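Local coordinates for toxin Tse2 (Pseudomonas aeruginosa, PDB 5AKO), which acts in the cytoplasm of recipient cells as a toxin delivered by the H1 type VI secretion system, probably as an NAD-dependent cytotoxin, at residues Pro126-Lys131 against Tyr144-Ala149; Leu65-Phe70 against Gln160-Val165. All coordinates share one frame; numbering follows the deposited sequence.

Interaction 1. Residues Pro126-Lys131 against Tyr144-Ala149; sequences PDLKVK and YTIMPA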
loop_
_atom_site.group_PDB
_atom_site.type_symbol
_atom_site.label_atom_id
_atom_site.label_comp_id
_atom_site.label_asym_id
_atom_site.label_seq_id
_atom_site.Cartn_x
_atom_site.Cartn_y
_atom_site.Cartn_z
ATOM N N PRO C 126 18.068 20.707 20.828
ATOM C CA PRO C 126 18.500 21.452 19.657
ATOM C C PRO C 126 18.451 20.734 18.317
ATOM O O PRO C 126 18.165 21.377 17.294
ATOM C CB PRO C 126 19.971 21.846 19.987
ATOM C CG PRO C 126 20.366 21.005 21.169
ATOM C CD PRO C 126 19.063 20.808 21.918
ATOM N N ASP C 127 18.741 19.449 18.280
ATOM C CA ASP C 127 18.735 18.750 16.979
ATOM C C ASP C 127 17.486 17.882 16.702
ATOM O O ASP C 127 17.500 17.049 15.802
ATOM C CB ASP C 127 20.010 17.910 16.855
ATOM C CG ASP C 127 21.252 18.756 16.703
ATOM O OD1 ASP C 127 21.225 19.675 15.836
ATOM O OD2 ASP C 127 22.242 18.480 17.427
ATOM N N LEU C 128 16.410 18.116 17.444
ATOM C CA LEU C 128 15.165 17.411 17.237
ATOM C C LEU C 128 14.137 18.388 16.803
ATOM O O LEU C 128 14.325 19.609 16.940
ATOM C CB LEU C 128 14.700 16.780 18.529
ATOM C CG LEU C 128 15.539 15.648 19.115
ATOM C CD1 LEU C 128 14.833 15.061 20.321
ATOM C CD2 LEU C 128 15.804 14.546 18.100
ATOM N N LYS C 129 13.058 17.872 16.230
ATOM C CA LYS C 129 11.900 18.698 15.934
ATOM C C LYS C 129 10.668 17.846 16.062
ATOM O O LYS C 129 10.773 16.620 16.097
ATOM C CB LYS C 129 12.001 19.337 14.563
ATOM C CG LYS C 129 11.998 18.367 13.394
ATOM C CD LYS C 129 12.476 19.033 12.104
ATOM C CE LYS C 129 12.280 18.126 10.904
ATOM N NZ LYS C 129 12.686 18.800 9.651
ATOM N N VAL C 130 9.523 18.511 16.149
ATOM C CA VAL C 130 8.247 17.882 16.393
ATOM C C VAL C 130 7.351 18.294 15.275
ATOM O O VAL C 130 7.080 19.461 15.119
ATOM C CB VAL C 130 7.652 18.376 17.719
ATOM C CG1 VAL C 130 6.302 17.734 17.994
ATOM C CG2 VAL C 130 8.634 18.091 18.839
ATOM N N LYS C 131 6.892 17.318 14.512
ATOM C CA LYS C 131 6.108 17.522 13.314
ATOM C C LYS C 131 4.648 17.250 13.570
ATOM O O LYS C 131 4.299 16.203 14.096
ATOM C CB LYS C 131 6.582 16.548 12.233
ATOM C CG LYS C 131 5.717 16.517 10.972
ATOM C CD LYS C 131 6.296 15.538 9.970
ATOM C CE LYS C 131 5.536 15.506 8.657
ATOM N NZ LYS C 131 5.422 16.866 8.089
ATOM N N TYR C 144 1.453 13.567 16.258
ATOM C CA TYR C 144 2.666 14.329 16.105
ATOM C C TYR C 144 3.873 13.396 16.156
ATOM O O TYR C 144 3.793 12.320 16.767
ATOM C CB TYR C 144 2.798 15.352 17.212
ATOM C CG TYR C 144 1.856 16.569 17.168
ATOM C CD1 TYR C 144 0.551 16.469 17.571
ATOM C CD2 TYR C 144 2.308 17.806 16.786
ATOM C CE1 TYR C 144 -0.296 17.562 17.557
ATOM C CE2 TYR C 144 1.504 18.909 16.768
ATOM C CZ TYR C 144 0.179 18.780 17.135
ATOM O OH TYR C 144 -0.682 19.860 17.133
ATOM N N THR C 145 5.000 13.804 15.536
ATOM C CA THR C 145 6.176 12.955 15.487
ATOM C C THR C 145 7.400 13.727 15.907
ATOM O O THR C 145 7.685 14.781 15.376
ATOM C CB THR C 145 6.400 12.393 14.073
ATOM O OG1 THR C 145 5.221 11.709 13.659
ATOM C CG2 THR C 145 7.591 11.388 14.037
ATOM N N ILE C 146 8.068 13.224 16.928
ATOM C CA ILE C 146 9.331 13.764 17.363
ATOM C C ILE C 146 10.385 13.067 16.507
ATOM O O ILE C 146 10.430 11.845 16.478
ATOM C CB ILE C 146 9.628 13.383 18.800
ATOM C CG1 ILE C 146 8.498 13.817 19.742
ATOM C CG2 ILE C 146 10.932 14.019 19.216
ATOM C CD1 ILE C 146 8.565 13.270 21.160
ATOM N N MET C 147 11.242 13.828 15.838
ATOM C CA MET C 147 12.097 13.276 14.820
ATOM C C MET C 147 13.439 14.059 14.815
ATOM O O MET C 147 13.541 15.140 15.357
ATOM C CB MET C 147 11.404 13.278 13.420
ATOM C CG MET C 147 11.366 14.668 12.814
ATOM S SD MET C 147 10.599 14.791 11.237
ATOM C CE MET C 147 9.108 13.800 11.350
ATOM N N PRO C 148 14.482 13.486 14.231
ATOM C CA PRO C 148 15.704 14.273 14.093
ATOM C C PRO C 148 15.556 15.472 13.114
ATOM O O PRO C 148 14.842 15.397 12.114
ATOM C CB PRO C 148 16.730 13.248 13.566
ATOM C CG PRO C 148 15.912 12.120 13.023
ATOM C CD PRO C 148 14.692 12.070 13.893
ATOM N N ALA C 149 16.216 16.573 13.437
ATOM C CA ALA C 149 16.159 17.755 12.574
ATOM C C ALA C 149 17.276 17.703 11.548
ATOM O O ALA C 149 17.284 18.476 10.615
ATOM C CB ALA C 149 16.264 19.033 13.407
HETATM O O HOH W 1 15.099 19.703 9.157
#
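The shortest direct hydrogen bond between the two segments runs from A149 N to D127 O, 2.7 Å long and 165° at the hydrogen. The amide reaches this carbonyl from above its plane. CB of A149 lies close to the same D127 O, at 3.3 Å. Beyond this end bond the two segments pair as antiparallel strands of the hairpin formed by 128-136 and 141-148. K129 and M147 form one hydrogen-bonded pair, K131 and T145 the next. Each pair makes two backbone bonds. Alpha-carbon hydrogens add weaker contacts, such as V130 CA to T145 O at 3.3 Å.

On one face K129, K131 and M147 lie together. K129 CE passes M147 SD at 3.7 Å. Chi3 of M147 bends the chain (44°) and brings its CE to K131 CD at 3.6 Å. K129 stays extended beyond CG and carries its NZ past A149. There a water accepts from K129 NZ (2.6 Å) and donates to A149 O (2.9 Å). The K129 ammonium also makes a cation-pi contact with Y24. T145 is on this face too, and its OG1 is hydrogen-bonded to D133. On the other face V130 CG2 meets I146 CG1 at 4.4 Å. V130 CG1 also touches Y144 CD2.

The lysine side chains thus contribute mainly their methylenes. The methionine thioether and methyl pack against those chains, and at least the K129 ammonium is met by water and an aromatic ring. This probably helps to stabilise the positive charge.

Interaction 2. Residues Leu65-Phe70 against Gln160-Val165; sequences LLHPTF and QLDNFV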
loop_
_atom_site.group_PDB
_atom_site.type_symbol
_atom_site.label_atom_id
_atom_site.label_comp_id
_atom_site.label_asym_id
_atom_site.label_seq_id
_atom_site.Cartn_x
_atom_site.Cartn_y
_atom_site.Cartn_z
ATOM N N LEU C 65 11.521 6.895 27.427
ATOM C CA LEU C 65 10.070 6.985 27.220
ATOM C C LEU C 65 9.672 7.481 25.832
ATOM O O LEU C 65 8.603 7.179 25.342
ATOM C CB LEU C 65 9.463 7.882 28.304
ATOM C CG LEU C 65 9.440 7.314 29.745
ATOM C CD1 LEU C 65 8.754 8.295 30.668
ATOM C CD2 LEU C 65 8.710 5.988 29.825
ATOM N N LEU C 66 10.517 8.300 25.253
ATOM C CA LEU C 66 10.299 8.857 23.957
ATOM C C LEU C 66 11.249 8.242 22.919
ATOM O O LEU C 66 11.502 8.845 21.884
ATOM C CB LEU C 66 10.553 10.368 24.020
ATOM C CG LEU C 66 9.734 11.179 25.012
ATOM C CD1 LEU C 66 10.185 12.630 25.040
ATOM C CD2 LEU C 66 8.275 11.143 24.717
ATOM N N HIS C 67 11.788 7.066 23.209
ATOM C CA HIS C 67 12.569 6.338 22.235
ATOM C C HIS C 67 11.618 5.637 21.304
ATOM O O HIS C 67 10.665 5.013 21.757
ATOM C CB HIS C 67 13.461 5.267 22.898
ATOM C CG HIS C 67 14.661 5.820 23.582
ATOM N ND1 HIS C 67 15.813 5.092 23.756
ATOM C CD2 HIS C 67 14.881 7.018 24.170
ATOM C CE1 HIS C 67 16.706 5.831 24.392
ATOM N NE2 HIS C 67 16.166 7.009 24.650
ATOM N N PRO C 68 11.866 5.719 20.015
ATOM C CA PRO C 68 11.074 4.944 19.080
ATOM C C PRO C 68 11.660 3.554 18.951
ATOM O O PRO C 68 12.859 3.403 19.153
ATOM C CB PRO C 68 11.318 5.664 17.759
ATOM C CG PRO C 68 12.694 6.215 17.882
ATOM C CD PRO C 68 12.796 6.628 19.308
ATOM N N THR C 69 10.840 2.577 18.563
ATOM C CA THR C 69 11.359 1.287 18.127
ATOM C C THR C 69 12.283 1.522 16.924
ATOM O O THR C 69 11.973 2.319 15.995
ATOM C CB THR C 69 10.240 0.288 17.695
ATOM O OG1 THR C 69 9.502 0.848 16.594
ATOM C CG2 THR C 69 9.279 -0.038 18.842
ATOM N N PHE C 70 13.384 0.770 16.919
ATOM C CA PHE C 70 14.352 0.781 15.836
ATOM C C PHE C 70 14.308 -0.458 14.948
ATOM O O PHE C 70 14.875 -0.469 13.875
ATOM C CB PHE C 70 15.744 0.934 16.432
ATOM C CG PHE C 70 15.937 2.259 17.115
ATOM C CD1 PHE C 70 16.137 3.417 16.356
ATOM C CD2 PHE C 70 15.880 2.359 18.505
ATOM C CE1 PHE C 70 16.314 4.646 16.979
ATOM C CE2 PHE C 70 16.005 3.604 19.125
ATOM C CZ PHE C 70 16.226 4.749 18.363
ATOM N N GLN C 160 19.294 12.799 22.764
ATOM C CA GLN C 160 18.445 13.968 22.708
ATOM C C GLN C 160 17.072 13.632 23.239
ATOM O O GLN C 160 16.447 14.449 23.919
ATOM C CB GLN C 160 18.383 14.520 21.317
ATOM C CG GLN C 160 19.742 14.901 20.755
ATOM C CD GLN C 160 20.058 16.325 21.003
ATOM O OE1 GLN C 160 19.632 17.221 20.232
ATOM N NE2 GLN C 160 20.740 16.578 22.108
ATOM N N LEU C 161 16.603 12.421 22.971
ATOM C CA LEU C 161 15.276 12.047 23.447
ATOM C C LEU C 161 15.254 11.935 25.000
ATOM O O LEU C 161 14.274 12.344 25.649
ATOM C CB LEU C 161 14.813 10.754 22.757
ATOM C CG LEU C 161 14.578 10.924 21.261
ATOM C CD1 LEU C 161 14.562 9.559 20.584
ATOM C CD2 LEU C 161 13.277 11.670 20.985
ATOM N N ASP C 162 16.349 11.449 25.587
ATOM C CA ASP C 162 16.511 11.519 27.044
ATOM C C ASP C 162 16.451 12.966 27.603
ATOM O O ASP C 162 15.705 13.255 28.547
ATOM C CB ASP C 162 17.771 10.752 27.462
ATOM C CG ASP C 162 17.606 9.221 27.274
ATOM O OD1 ASP C 162 16.438 8.731 27.273
ATOM O OD2 ASP C 162 18.628 8.518 27.099
ATOM N N ASN C 163 17.182 13.891 26.990
ATOM C CA ASN C 163 17.057 15.279 27.384
ATOM C C ASN C 163 15.677 15.843 27.186
ATOM O O ASN C 163 15.267 16.706 27.938
ATOM C CB ASN C 163 18.063 16.158 26.655
ATOM C CG ASN C 163 19.485 15.880 27.092
ATOM O OD1 ASN C 163 19.716 15.236 28.112
ATOM N ND2 ASN C 163 20.426 16.324 26.315
ATOM N N PHE C 164 14.945 15.351 26.191
ATOM C CA PHE C 164 13.583 15.799 25.984
ATOM C C PHE C 164 12.682 15.365 27.144
ATOM O O PHE C 164 11.792 16.105 27.566
ATOM C CB PHE C 164 13.020 15.251 24.665
ATOM C CG PHE C 164 11.886 16.085 24.063
ATOM C CD1 PHE C 164 11.318 17.133 24.732
ATOM C CD2 PHE C 164 11.442 15.827 22.807
ATOM C CE1 PHE C 164 10.298 17.858 24.166
ATOM C CE2 PHE C 164 10.451 16.588 22.220
ATOM C CZ PHE C 164 9.860 17.593 22.920
ATOM N N VAL C 165 12.865 14.152 27.629
ATOM C CA VAL C 165 12.136 13.685 28.814
ATOM C C VAL C 165 12.421 14.596 30.004
ATOM O O VAL C 165 11.503 15.033 30.696
ATOM C CB VAL C 165 12.550 12.259 29.198
ATOM C CG1 VAL C 165 11.975 11.878 30.549
ATOM C CG2 VAL C 165 12.115 11.259 28.132
#
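The long helix 154-176 is covered on one side by the irregular loop 65-70, and this contact belongs to that cover. L66 points at the helix and its CD1 touches both F164 and V165. This methyl lies 3.9 Å from F164 CB and also 3.9 Å from V165 CG2. The leucine and phenylalanine side chains cross at about a right angle. L161 lies against the loop backbone, with L161 CD1 3.4 Å from L66 O. This carbonyl oxygen is hydrogen-bonded to T100 OG1, so it is satisfied amid apolar groups. L161 CD1 also meets P68 CD at 3.7 Å.

The one polar link is weak. H67 NE2 donates to D162 OD1 over 3.1 Å, but the angle at the hydrogen is just 134°. The imidazole and carboxylate planes are 27° apart. H67 CG stands anti to its carbonyl carbon (chi1 -76°), which turns the ring toward the helix. The aspartate would probably favour a positive imidazole.

Strand 114-118 borders the apolar part of the contact: L66 and F164 touch I118, while L65 and V165 touch F116. F164 also reaches V130 of strand 128-136.

Overall arrangement
Interaction 2 uses helix 154-176, which follows strand 141-148 of interaction 1 in the chain. The centres of the two contacts are about 11 Å apart, and they touch directly. L161 CD2 lies 3.8 Å from I146 CG2 of the hairpin and equally far from L128 CD1. L161 therefore packs against both the hairpin and the loop 65-70. D127 N probably hydrogen-bonds to Q160 OE1 at 3.1 Å, a polar tie beside this apolar seam. T100 also connects them: its backbone bonds to I146, and its hydroxyl to L66 O. Together the contacts join the sheet, the helix and the loop of this Tse2-family toxin.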